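Local coordinates for protein nucleoside diphosphate kinase (Encephalitozoon cuniculi, PDB 3MPD) that probably transfers the gamma phosphate of ATP to nucleoside diphosphates through a phosphohistidine intermediate, supplying the cell with nucleoside triphosphates other than ATP, at residues A[11-16]-A[51-56]; A[23-28]-A[116-121]; A[32-37]-A[85-90]; A[72-77]-A[132-137]. All coordinates share one frame; numbering follows the deposited sequence.

Contact 1: A[11-16]-A[51-56]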
loop_
_atom_site.group_PDB
_atom_site.type_symbol
_atom_site.label_atom_id
_atom_site.label_comp_id
_atom_site.label_asym_id
_atom_site.label_seq_id
_atom_site.Cartn_x
_atom_site.Cartn_y
_atom_site.Cartn_z
ATOM N N MET A 11 9.435 0.189 5.391
ATOM C CA MET A 11 8.655 1.350 5.781
ATOM C C MET A 11 9.082 2.552 4.970
ATOM O O MET A 11 10.266 2.939 4.986
ATOM C CB MET A 11 8.820 1.596 7.290
ATOM C CG MET A 11 8.094 2.814 7.822
ATOM S SD MET A 11 8.234 2.913 9.634
ATOM C CE MET A 11 10.008 2.859 9.908
ATOM N N ILE A 12 8.123 3.140 4.258
ATOM C CA ILE A 12 8.381 4.375 3.519
ATOM C C ILE A 12 8.353 5.540 4.506
ATOM O O ILE A 12 7.333 5.741 5.202
ATOM C CB ILE A 12 7.364 4.616 2.385
ATOM C CG1 ILE A 12 7.320 3.403 1.448
ATOM C CG2 ILE A 12 7.664 5.974 1.636
ATOM C CD1 ILE A 12 6.362 3.588 0.232
ATOM N N LYS A 13 9.455 6.299 4.543
ATOM C CA LYS A 13 9.654 7.364 5.551
ATOM C C LYS A 13 8.811 8.582 5.185
ATOM O O LYS A 13 8.460 8.752 4.003
ATOM C CB LYS A 13 11.154 7.728 5.640
ATOM C CG LYS A 13 12.021 6.537 6.086
ATOM C CD LYS A 13 13.412 6.971 6.544
ATOM C CE LYS A 13 14.106 5.788 7.233
ATOM N NZ LYS A 13 15.558 6.104 7.363
ATOM N N PRO A 14 8.492 9.438 6.176
ATOM C CA PRO A 14 7.466 10.476 5.990
ATOM C C PRO A 14 7.700 11.396 4.793
ATOM O O PRO A 14 6.758 11.739 4.105
ATOM C CB PRO A 14 7.548 11.296 7.305
ATOM C CG PRO A 14 8.096 10.344 8.310
ATOM C CD PRO A 14 9.081 9.491 7.543
ATOM N N ASP A 15 8.949 11.807 4.565
ATOM C CA ASP A 15 9.257 12.692 3.459
ATOM C C ASP A 15 9.081 12.072 2.070
ATOM O O ASP A 15 8.731 12.784 1.120
ATOM C CB ASP A 15 10.654 13.309 3.615
ATOM C CG ASP A 15 10.744 14.198 4.837
ATOM O OD1 ASP A 15 9.896 15.110 4.975
ATOM O OD2 ASP A 15 11.637 13.972 5.674
ATOM N N ALA A 16 9.277 10.765 1.972
ATOM C CA ALA A 16 9.098 10.076 0.704
ATOM C C ALA A 16 7.616 9.991 0.365
ATOM O O ALA A 16 7.249 10.036 -0.811
ATOM C CB ALA A 16 9.735 8.670 0.743
ATOM N N THR A 51 11.923 2.306 20.371
ATOM C CA THR A 51 12.061 0.845 20.386
ATOM C C THR A 51 12.626 0.340 19.053
ATOM O O THR A 51 13.578 -0.437 19.036
ATOM C CB THR A 51 10.713 0.162 20.649
ATOM O OG1 THR A 51 10.142 0.722 21.828
ATOM C CG2 THR A 51 10.878 -1.359 20.811
ATOM N N HIS A 52 12.017 0.774 17.948
ATOM C CA HIS A 52 12.500 0.448 16.587
ATOM C C HIS A 52 13.997 0.734 16.428
ATOM O O HIS A 52 14.740 -0.097 15.902
ATOM C CB HIS A 52 11.691 1.204 15.523
ATOM C CG HIS A 52 12.097 0.887 14.111
ATOM N ND1 HIS A 52 11.426 -0.031 13.327
ATOM C CD2 HIS A 52 13.104 1.369 13.344
ATOM C CE1 HIS A 52 12.004 -0.098 12.139
ATOM N NE2 HIS A 52 13.029 0.737 12.126
ATOM N N TYR A 53 14.431 1.896 16.910
ATOM C CA TYR A 53 15.828 2.312 16.767
ATOM C C TYR A 53 16.659 2.200 18.059
ATOM O O TYR A 53 17.630 2.950 18.223
ATOM C CB TYR A 53 15.911 3.741 16.179
ATOM C CG TYR A 53 15.463 3.856 14.722
ATOM C CD1 TYR A 53 16.201 3.257 13.677
ATOM C CD2 TYR A 53 14.294 4.553 14.382
ATOM C CE1 TYR A 53 15.789 3.360 12.317
ATOM C CE2 TYR A 53 13.872 4.663 13.024
ATOM C CZ TYR A 53 14.624 4.067 12.008
ATOM O OH TYR A 53 14.186 4.168 10.695
ATOM N N SER A 54 16.310 1.256 18.946
ATOM C CA SER A 54 17.004 1.102 20.244
ATOM C C SER A 54 18.510 0.868 20.106
ATOM O O SER A 54 19.302 1.352 20.921
ATOM C CB SER A 54 16.365 0.005 21.101
ATOM O OG SER A 54 16.360 -1.226 20.403
ATOM N N HIS A 55 18.899 0.148 19.053
ATOM C CA HIS A 55 20.319 -0.067 18.732
ATOM C C HIS A 55 21.071 1.238 18.397
ATOM O O HIS A 55 22.300 1.264 18.407
ATOM C CB HIS A 55 20.488 -1.116 17.608
ATOM C CG HIS A 55 19.801 -0.761 16.311
ATOM N ND1 HIS A 55 18.431 -0.821 16.147
ATOM C CD2 HIS A 55 20.306 -0.382 15.111
ATOM C CE1 HIS A 55 18.122 -0.477 14.905
ATOM N NE2 HIS A 55 19.243 -0.210 14.255
ATOM N N LEU A 56 20.328 2.307 18.116
ATOM C CA LEU A 56 20.928 3.603 17.810
ATOM C C LEU A 56 20.939 4.552 19.007
ATOM O O LEU A 56 21.452 5.656 18.878
ATOM C CB LEU A 56 20.237 4.287 16.605
ATOM C CG LEU A 56 20.046 3.520 15.282
ATOM C CD1 LEU A 56 19.415 4.409 14.192
ATOM C CD2 LEU A 56 21.356 2.916 14.775
HETATM O O HOH W 1 16.042 3.536 8.972
#
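M11 lays its terminal methyl over one face of the H52 imidazole, with M11 CE 4.2 Å from H52 CE1. A long unbranched thioether suits this place, because the strand lies far from the helix end and a slim apolar chain has to bridge the gap. The methionine is stretched out, CG anti to the backbone N (chi1 178°), and only the last bond turns CE toward the ring. The same methyl stands 4.4 Å from Y53 OH, a loose approach.

K13 and Y53 meet obliquely, K13 CE lying 3.8 Å from Y53 OH. The ammonium is not bonded directly to the phenol; one water joins them, accepting from K13 NZ at 3.1 Å and lying 2.6 Å from Y53 OH, in the plane of the tyrosine ring at its edge. K13 NZ also bonds to N116 OD1, so the long chain is held at its tip from two sides. H52 CD2 sits over the centre of one face of the Y53 ring.

By similarity K13 binds ATP and H119 carries the phosphate; H52 meets H119 edge-to-face. The contact thus joins the end of strand 7-12 and the residue after it to the end of helix 46-52, with M69 of helix 62-69 touching M11 and K13, and helix 124-134 placing W134 against M11 and H52.

Contact 2: A[23-28]-A[116-121]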
loop_
_atom_site.group_PDB
_atom_site.type_symbol
_atom_site.label_atom_id
_atom_site.label_comp_id
_atom_site.label_asym_id
_atom_site.label_seq_id
_atom_site.Cartn_x
_atom_site.Cartn_y
_atom_site.Cartn_z
ATOM N N SER A 23 4.355 4.803 -5.408
ATOM C CA SER A 23 4.225 3.801 -6.496
ATOM C C SER A 23 5.583 3.360 -7.022
ATOM O O SER A 23 5.756 2.192 -7.360
ATOM C CB SER A 23 3.357 4.268 -7.678
ATOM O OG SER A 23 3.983 5.334 -8.368
ATOM N N ARG A 24 6.527 4.299 -7.088
ATOM C CA ARG A 24 7.880 4.014 -7.573
ATOM C C ARG A 24 8.641 3.057 -6.650
ATOM O O ARG A 24 9.440 2.239 -7.090
ATOM C CB ARG A 24 8.669 5.331 -7.774
ATOM C CG ARG A 24 8.344 5.954 -9.166
ATOM C CD ARG A 24 8.830 7.403 -9.304
ATOM N NE ARG A 24 8.017 8.365 -8.546
ATOM C CZ ARG A 24 8.218 9.698 -8.559
ATOM N NH1 ARG A 24 9.208 10.229 -9.293
ATOM N NH2 ARG A 24 7.430 10.511 -7.850
ATOM N N ILE A 25 8.431 3.211 -5.361
ATOM C CA ILE A 25 9.049 2.328 -4.368
ATOM C C ILE A 25 8.394 0.917 -4.425
ATOM O O ILE A 25 9.075 -0.091 -4.474
ATOM C CB ILE A 25 8.899 2.955 -2.972
ATOM C CG1 ILE A 25 9.894 4.133 -2.803
ATOM C CG2 ILE A 25 9.068 1.894 -1.870
ATOM C CD1 ILE A 25 9.494 5.095 -1.649
ATOM N N ILE A 26 7.083 0.851 -4.422
ATOM C CA ILE A 26 6.412 -0.446 -4.442
ATOM C C ILE A 26 6.749 -1.220 -5.727
ATOM O O ILE A 26 6.893 -2.450 -5.701
ATOM C CB ILE A 26 4.889 -0.262 -4.256
ATOM C CG1 ILE A 26 4.612 0.209 -2.794
ATOM C CG2 ILE A 26 4.131 -1.586 -4.598
ATOM C CD1 ILE A 26 3.109 0.443 -2.506
ATOM N N GLN A 27 6.856 -0.512 -6.849
ATOM C CA GLN A 27 7.261 -1.155 -8.110
ATOM C C GLN A 27 8.547 -1.978 -7.959
ATOM O O GLN A 27 8.634 -3.077 -8.531
ATOM C CB GLN A 27 7.458 -0.113 -9.233
ATOM C CG GLN A 27 7.805 -0.695 -10.616
ATOM C CD GLN A 27 8.120 0.430 -11.685
ATOM O OE1 GLN A 27 7.677 1.563 -11.571
ATOM N NE2 GLN A 27 8.889 0.091 -12.676
ATOM N N ARG A 28 9.543 -1.453 -7.231
ATOM C CA ARG A 28 10.839 -2.162 -7.120
ATOM C C ARG A 28 10.638 -3.534 -6.465
ATOM O O ARG A 28 11.229 -4.522 -6.896
ATOM C CB ARG A 28 11.900 -1.388 -6.331
ATOM C CG ARG A 28 12.070 0.103 -6.692
ATOM C CD ARG A 28 12.623 0.235 -8.087
ATOM N NE ARG A 28 12.918 1.636 -8.450
ATOM C CZ ARG A 28 14.089 2.260 -8.308
ATOM N NH1 ARG A 28 15.126 1.658 -7.750
ATOM N NH2 ARG A 28 14.220 3.500 -8.769
ATOM N N ASN A 116 16.547 9.321 3.787
ATOM C CA ASN A 116 16.994 8.334 2.823
ATOM C C ASN A 116 15.835 7.387 2.444
ATOM O O ASN A 116 16.067 6.228 2.224
ATOM C CB ASN A 116 18.219 7.593 3.339
ATOM C CG ASN A 116 17.938 6.769 4.587
ATOM O OD1 ASN A 116 16.846 6.809 5.176
ATOM N ND2 ASN A 116 18.934 5.991 4.984
ATOM N N ILE A 117 14.611 7.926 2.433
ATOM C CA ILE A 117 13.436 7.423 1.655
ATOM C C ILE A 117 12.636 6.312 2.345
ATOM O O ILE A 117 11.400 6.271 2.251
ATOM C CB ILE A 117 13.825 6.921 0.223
ATOM C CG1 ILE A 117 14.676 7.956 -0.539
ATOM C CG2 ILE A 117 12.575 6.504 -0.582
ATOM C CD1 ILE A 117 13.977 9.340 -0.705
ATOM N N ILE A 118 13.350 5.366 2.960
ATOM C CA ILE A 118 12.777 4.067 3.262
ATOM C C ILE A 118 13.631 3.375 4.328
ATOM O O ILE A 118 14.851 3.636 4.459
ATOM C CB ILE A 118 12.696 3.178 1.936
ATOM C CG1 ILE A 118 11.881 1.899 2.121
ATOM C CG2 ILE A 118 14.098 2.877 1.367
ATOM C CD1 ILE A 118 11.716 1.117 0.732
ATOM N N HIS A 119 12.988 2.531 5.124
ATOM C CA HIS A 119 13.690 1.637 6.012
ATOM C C HIS A 119 13.436 0.214 5.551
ATOM O O HIS A 119 12.289 -0.124 5.245
ATOM C CB HIS A 119 13.107 1.765 7.421
ATOM C CG HIS A 119 13.469 0.616 8.301
ATOM N ND1 HIS A 119 14.660 0.560 8.996
ATOM C CD2 HIS A 119 12.815 -0.539 8.574
ATOM C CE1 HIS A 119 14.724 -0.578 9.661
ATOM N NE2 HIS A 119 13.612 -1.259 9.429
ATOM N N GLY A 120 14.463 -0.646 5.536
ATOM C CA GLY A 120 14.209 -2.086 5.377
ATOM C C GLY A 120 14.966 -2.838 6.451
ATOM O O GLY A 120 16.069 -2.426 6.813
ATOM N N SER A 121 14.398 -3.935 6.970
ATOM C CA SER A 121 15.091 -4.712 8.014
ATOM C C SER A 121 16.511 -5.122 7.601
ATOM O O SER A 121 16.762 -5.394 6.442
ATOM C CB SER A 121 14.296 -5.975 8.386
ATOM O OG SER A 121 12.958 -5.657 8.700
#
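I25 of helix 22-32 packs on I117, just before strand 118-120, and on I118, the first residue of that strand. The strand is an outermost one, within this chain, of the antiparallel sheet of the nucleoside diphosphate kinase fold, whose ferredoxin-like core has helices lying on its sheet. The tight part is entirely aliphatic and buried. I25 divides its two branches between two neighbours: CD1, at the end of the longer arm, reaches I117 CG2 at an angle, while the I25 and I118 side chains run past each other in opposite senses, bringing I25 CG2 to 3.8 Å from I118 CD1. Beta-branched isoleucine suits this place, since one residue can fill two directions at once. I118 contributes an extended arm, with CG1 anti to the backbone N (chi1 -170°), which carries CD1 out to the helix.

I105 of helix 105-109 touches both I117 and I118, so the three isoleucines belong to a wider apolar layer.

The looser side is polar. R24 is exposed, Q27 and R28 are partly so, and none of the three makes contact with the strand segment. The second subunit packs on S23, I26 and Q27 of the same helix, its I26 against I26 and its E30 accepting from S23 N. On the strand, H119, the phosphate-carrying histidine by similarity, makes no contact with the helix segment, and its NE2 bonds with E130 OE1. Between the two segments the closest approach is that of I25 CD1 to I117 CG2, at 3.6 Å.

Contact 3: A[32-37]-A[85-90]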
loop_
_atom_site.group_PDB
_atom_site.type_symbol
_atom_site.label_atom_id
_atom_site.label_comp_id
_atom_site.label_asym_id
_atom_site.label_seq_id
_atom_site.Cartn_x
_atom_site.Cartn_y
_atom_site.Cartn_z
ATOM N N LYS A 32 10.458 -7.292 -8.476
ATOM C CA LYS A 32 11.483 -8.243 -8.047
ATOM C C LYS A 32 10.892 -9.626 -7.670
ATOM O O LYS A 32 11.631 -10.617 -7.590
ATOM C CB LYS A 32 12.272 -7.679 -6.862
ATOM C CG LYS A 32 13.479 -8.546 -6.387
ATOM C CD LYS A 32 14.527 -8.836 -7.489
ATOM C CE LYS A 32 15.864 -9.264 -6.855
ATOM N NZ LYS A 32 16.912 -9.577 -7.882
ATOM N N GLY A 33 9.583 -9.690 -7.432
ATOM C CA GLY A 33 8.890 -10.956 -7.212
ATOM C C GLY A 33 8.425 -11.196 -5.779
ATOM O O GLY A 33 7.875 -12.266 -5.477
ATOM N N LEU A 34 8.670 -10.225 -4.885
ATOM C CA LEU A 34 8.282 -10.379 -3.491
ATOM C C LEU A 34 6.766 -10.257 -3.359
ATOM O O LEU A 34 6.087 -9.693 -4.228
ATOM C CB LEU A 34 9.012 -9.370 -2.591
ATOM C CG LEU A 34 10.524 -9.639 -2.439
ATOM C CD1 LEU A 34 11.216 -8.464 -1.742
ATOM C CD2 LEU A 34 10.803 -11.023 -1.701
ATOM N N TYR A 35 6.242 -10.787 -2.270
ATOM C CA TYR A 35 4.806 -10.785 -2.055
ATOM C C TYR A 35 4.426 -9.826 -0.954
ATOM O O TYR A 35 4.857 -10.008 0.184
ATOM C CB TYR A 35 4.322 -12.201 -1.677
ATOM C CG TYR A 35 4.569 -13.212 -2.775
ATOM C CD1 TYR A 35 3.702 -13.293 -3.874
ATOM C CD2 TYR A 35 5.659 -14.091 -2.714
ATOM C CE1 TYR A 35 3.910 -14.201 -4.878
ATOM C CE2 TYR A 35 5.880 -15.030 -3.721
ATOM C CZ TYR A 35 5.003 -15.068 -4.808
ATOM O OH TYR A 35 5.176 -15.993 -5.801
ATOM N N LEU A 36 3.600 -8.829 -1.270
ATOM C CA LEU A 36 3.059 -7.956 -0.229
ATOM C C LEU A 36 2.112 -8.731 0.689
ATOM O O LEU A 36 1.191 -9.401 0.196
ATOM C CB LEU A 36 2.332 -6.764 -0.869
ATOM C CG LEU A 36 1.755 -5.731 0.097
ATOM C CD1 LEU A 36 2.907 -5.054 0.863
ATOM C CD2 LEU A 36 0.894 -4.702 -0.627
ATOM N N ALA A 37 2.342 -8.660 2.008
ATOM C CA ALA A 37 1.498 -9.378 3.014
ATOM C C ALA A 37 0.814 -8.491 4.053
ATOM O O ALA A 37 -0.144 -8.921 4.712
ATOM C CB ALA A 37 2.312 -10.497 3.756
ATOM N N VAL A 85 14.906 -10.553 3.101
ATOM C CA VAL A 85 15.636 -9.496 3.819
ATOM C C VAL A 85 16.807 -8.944 3.024
ATOM O O VAL A 85 16.958 -7.727 2.877
ATOM C CB VAL A 85 16.127 -9.943 5.235
ATOM C CG1 VAL A 85 17.023 -8.861 5.862
ATOM C CG2 VAL A 85 14.930 -10.211 6.148
ATOM N N SER A 86 17.675 -9.834 2.567
ATOM C CA SER A 86 18.825 -9.463 1.745
ATOM C C SER A 86 18.354 -8.813 0.441
ATOM O O SER A 86 18.922 -7.832 -0.024
ATOM C CB SER A 86 19.657 -10.713 1.454
ATOM O OG SER A 86 20.874 -10.370 0.838
ATOM N N ILE A 87 17.292 -9.359 -0.147
ATOM C CA ILE A 87 16.753 -8.782 -1.401
ATOM C C ILE A 87 16.320 -7.334 -1.139
ATOM O O ILE A 87 16.718 -6.418 -1.861
ATOM C CB ILE A 87 15.605 -9.621 -2.041
ATOM C CG1 ILE A 87 16.180 -10.869 -2.756
ATOM C CG2 ILE A 87 14.782 -8.728 -3.037
ATOM C CD1 ILE A 87 15.083 -11.905 -3.243
ATOM N N GLY A 88 15.548 -7.103 -0.081
ATOM C CA GLY A 88 15.133 -5.709 0.222
ATOM C C GLY A 88 16.306 -4.746 0.445
ATOM O O GLY A 88 16.313 -3.640 -0.088
ATOM N N ARG A 89 17.300 -5.158 1.236
ATOM C CA ARG A 89 18.490 -4.326 1.479
ATOM C C ARG A 89 19.172 -3.950 0.147
ATOM O O ARG A 89 19.631 -2.808 -0.034
ATOM C CB ARG A 89 19.494 -5.056 2.341
ATOM C CG ARG A 89 19.097 -5.163 3.834
ATOM C CD ARG A 89 20.021 -6.144 4.589
ATOM N NE ARG A 89 21.442 -5.754 4.609
ATOM C CZ ARG A 89 21.955 -4.751 5.331
ATOM N NH1 ARG A 89 21.174 -3.976 6.087
ATOM N NH2 ARG A 89 23.257 -4.501 5.282
ATOM N N LYS A 90 19.258 -4.918 -0.767
ATOM C CA LYS A 90 19.913 -4.645 -2.062
ATOM C C LYS A 90 19.104 -3.661 -2.917
ATOM O O LYS A 90 19.678 -2.792 -3.587
ATOM C CB LYS A 90 20.143 -5.928 -2.852
ATOM C CG LYS A 90 20.844 -5.698 -4.193
ATOM C CD LYS A 90 21.716 -6.874 -4.521
ATOM C CE LYS A 90 22.720 -6.487 -5.614
ATOM N NZ LYS A 90 23.483 -7.645 -6.114
#
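Two torsions in K32 bring its aliphatic part against I87: CG lies anti to the backbone N (chi1 -175°), and a bend at chi2 (57°) folds the chain over the isoleucine. I87 answers with its short branch, because its CG2 too stands anti to the backbone N, pointing out from helix 84-92. K32 CG is 3.6 Å from I87 CG2, and K32 CE comes back to 4.0 Å from I87 CG2, so the lysine chain lies across a single methyl.

L34 also reaches that methyl, the leucine and isoleucine side chains sliding by one another head to tail, with L34 CD1 3.8 Å from I87 CG2. Between K32 and L34 lies G33, whose positive phi ends helix 22-32 in a Schellman motif and turns the chain into strand 35-42. Glycine suits that turn because its backbone angles leave no room for a CB beside K32 O. The second subunit closes on this turn as well, its R20 NH1 bonding to L34 O.

Everything that crosses here is carbon against carbon. The lysine gives methylenes to the contact and leaves its ammonium on the exposed side, while leucine fills the buried side, a division that implies a hydrophobic joint between helix 84-92 and the helix-to-strand turn.

Contact 4: A[72-77]-A[132-137]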
loop_
_atom_site.group_PDB
_atom_site.type_symbol
_atom_site.label_atom_id
_atom_site.label_comp_id
_atom_site.label_asym_id
_atom_site.label_seq_id
_atom_site.Cartn_x
_atom_site.Cartn_y
_atom_site.Cartn_z
ATOM N N GLY A 72 5.446 12.956 10.017
ATOM C CA GLY A 72 4.301 12.620 9.191
ATOM C C GLY A 72 4.047 11.140 9.038
ATOM O O GLY A 72 4.771 10.304 9.588
ATOM N N MET A 73 2.986 10.840 8.291
ATOM C CA MET A 73 2.534 9.479 8.044
ATOM C C MET A 73 3.624 8.675 7.343
ATOM O O MET A 73 4.331 9.206 6.453
ATOM C CB MET A 73 1.289 9.541 7.169
ATOM C CG MET A 73 0.419 8.296 7.144
ATOM S SD MET A 73 -0.810 8.535 5.851
ATOM C CE MET A 73 0.083 7.948 4.412
ATOM N N VAL A 74 3.765 7.409 7.753
ATOM C CA VAL A 74 4.645 6.455 7.087
ATOM C C VAL A 74 3.748 5.379 6.496
ATOM O O VAL A 74 2.624 5.202 6.966
ATOM C CB VAL A 74 5.699 5.785 8.057
ATOM C CG1 VAL A 74 6.690 6.818 8.604
ATOM C CG2 VAL A 74 5.039 5.042 9.208
ATOM N N LEU A 75 4.234 4.679 5.465
ATOM C CA LEU A 75 3.587 3.449 4.980
ATOM C C LEU A 75 4.396 2.214 5.377
ATOM O O LEU A 75 5.481 1.955 4.823
ATOM C CB LEU A 75 3.333 3.491 3.458
ATOM C CG LEU A 75 2.595 2.293 2.820
ATOM C CD1 LEU A 75 1.176 2.148 3.398
ATOM C CD2 LEU A 75 2.534 2.433 1.293
ATOM N N ALA A 76 3.868 1.475 6.343
ATOM C CA ALA A 76 4.522 0.290 6.877
ATOM C C ALA A 76 4.022 -0.964 6.154
ATOM O O ALA A 76 2.806 -1.160 6.024
ATOM C CB ALA A 76 4.252 0.174 8.371
ATOM N N MET A 77 4.954 -1.813 5.720
ATOM C CA MET A 77 4.617 -3.008 4.929
ATOM C C MET A 77 5.398 -4.225 5.354
ATOM O O MET A 77 6.519 -4.113 5.861
ATOM C CB MET A 77 4.957 -2.774 3.421
ATOM C CG MET A 77 4.074 -1.748 2.750
ATOM S SD MET A 77 4.670 -1.116 1.151
ATOM C CE MET A 77 5.977 -0.021 1.645
ATOM N N LYS A 132 6.299 -7.245 14.585
ATOM C CA LYS A 132 5.482 -7.284 15.809
ATOM C C LYS A 132 5.297 -5.897 16.421
ATOM O O LYS A 132 4.261 -5.600 16.995
ATOM C CB LYS A 132 6.068 -8.241 16.862
ATOM C CG LYS A 132 6.156 -9.711 16.418
ATOM C CD LYS A 132 6.861 -10.572 17.475
ATOM C CE LYS A 132 7.740 -11.647 16.818
ATOM N NZ LYS A 132 8.937 -11.950 17.679
ATOM N N LEU A 133 6.309 -5.050 16.284
ATOM C CA LEU A 133 6.250 -3.688 16.811
ATOM C C LEU A 133 5.242 -2.814 16.053
ATOM O O LEU A 133 4.407 -2.154 16.664
ATOM C CB LEU A 133 7.644 -3.060 16.762
ATOM C CG LEU A 133 7.828 -1.694 17.391
ATOM C CD1 LEU A 133 7.465 -1.683 18.912
ATOM C CD2 LEU A 133 9.263 -1.232 17.130
ATOM N N TRP A 134 5.312 -2.839 14.723
ATOM C CA TRP A 134 4.517 -1.938 13.888
ATOM C C TRP A 134 3.186 -2.488 13.371
ATOM O O TRP A 134 2.245 -1.719 13.152
ATOM C CB TRP A 134 5.333 -1.516 12.656
ATOM C CG TRP A 134 6.504 -0.666 12.951
ATOM C CD1 TRP A 134 7.790 -1.081 13.170
ATOM C CD2 TRP A 134 6.519 0.751 13.041
ATOM N NE1 TRP A 134 8.607 -0.002 13.385
ATOM C CE2 TRP A 134 7.852 1.138 13.313
ATOM C CE3 TRP A 134 5.537 1.740 12.913
ATOM C CZ2 TRP A 134 8.229 2.469 13.445
ATOM C CZ3 TRP A 134 5.903 3.060 13.055
ATOM C CH2 TRP A 134 7.244 3.417 13.322
ATOM N N ILE A 135 3.132 -3.798 13.126
ATOM C CA ILE A 135 1.993 -4.419 12.431
ATOM C C ILE A 135 1.169 -5.294 13.366
ATOM O O ILE A 135 -0.048 -5.132 13.446
ATOM C CB ILE A 135 2.446 -5.285 11.218
ATOM C CG1 ILE A 135 3.325 -4.492 10.268
ATOM C CG2 ILE A 135 1.239 -5.851 10.478
ATOM C CD1 ILE A 135 2.594 -3.395 9.524
ATOM N N GLY A 136 1.822 -6.224 14.058
ATOM C CA GLY A 136 1.132 -7.101 15.018
ATOM C C GLY A 136 1.634 -8.527 14.908
ATOM O O GLY A 136 2.520 -8.825 14.098
ATOM N N ASP A 137 1.072 -9.414 15.720
ATOM C CA ASP A 137 1.536 -10.807 15.756
ATOM C C ASP A 137 0.716 -11.721 14.851
ATOM O O ASP A 137 0.986 -12.931 14.792
ATOM C CB ASP A 137 1.502 -11.389 17.178
ATOM C CG ASP A 137 1.042 -10.392 18.210
ATOM O OD1 ASP A 137 1.755 -9.390 18.438
ATOM O OD2 ASP A 137 -0.032 -10.629 18.806
#
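V74 and A76 of strand 74-80 meet W134, at the end of helix 124-134, and the following I135 mainly through apolar side chains. V74 CG2 approaches the benzo part of the indole obliquely, 4.4 Å from W134 CZ3. A76 CB lies 4.1 Å from I135 CD1, and A76 O is 4.2 Å from the same methyl. Alternate strand residues therefore serve one side of the sheet. The small alanine suits the place where the end of the isoleucine comes down on the strand, its CD1 also lying against the backbone carbonyl. In I135 the long branch starts beside the backbone N, with CG1 anti to the carbonyl carbon (chi1 -54°), and a second bend (chi2 -69°) aims CD1 at A76.

Aromatic and polar partners of the indole lie outside the two segments. F9 of strand 7-12 stacks on W134, and the indole N-H is satisfied by W134 NE1 bonding to H52 ND1, while the benzo part faces V74. Tryptophan suits this position because it offers both a broad apolar surface and one N-H.

Beneath the helix the strand is held on both flanks by backbone bonds, A76 with K40 of strand 35-42 and L75 with I12 of strand 7-12. Helix 46-52 lies beside helix 124-134, L49 touching W134, and A38 of strand 35-42 takes another contact of I135.

In the fold
Contacts 1, 2 and 4 converge on the sheet around the phosphate-carrying H119, a role assigned by similarity. Contacts 1 and 2 touch directly, M11 O lying 2.8 Å from H119 N and H52 NE2 3.3 Å from H119 CE1, so K13 and N116, two residues that bind ATP by similarity, and the histidine are drawn together. Contact 4 adjoins contact 1 across neighbouring strands, with centres about 10 Å apart. Contact 3, nested inside the loop closed by contact 2, has its centre about 18 Å from that of contact 1, on the other side of the chain's centre; it holds R89, which binds ATP by similarity and whose CG lies 3.5 Å from S121 O of contact 2. Contacts 2, 3 and 4 all touch the second subunit.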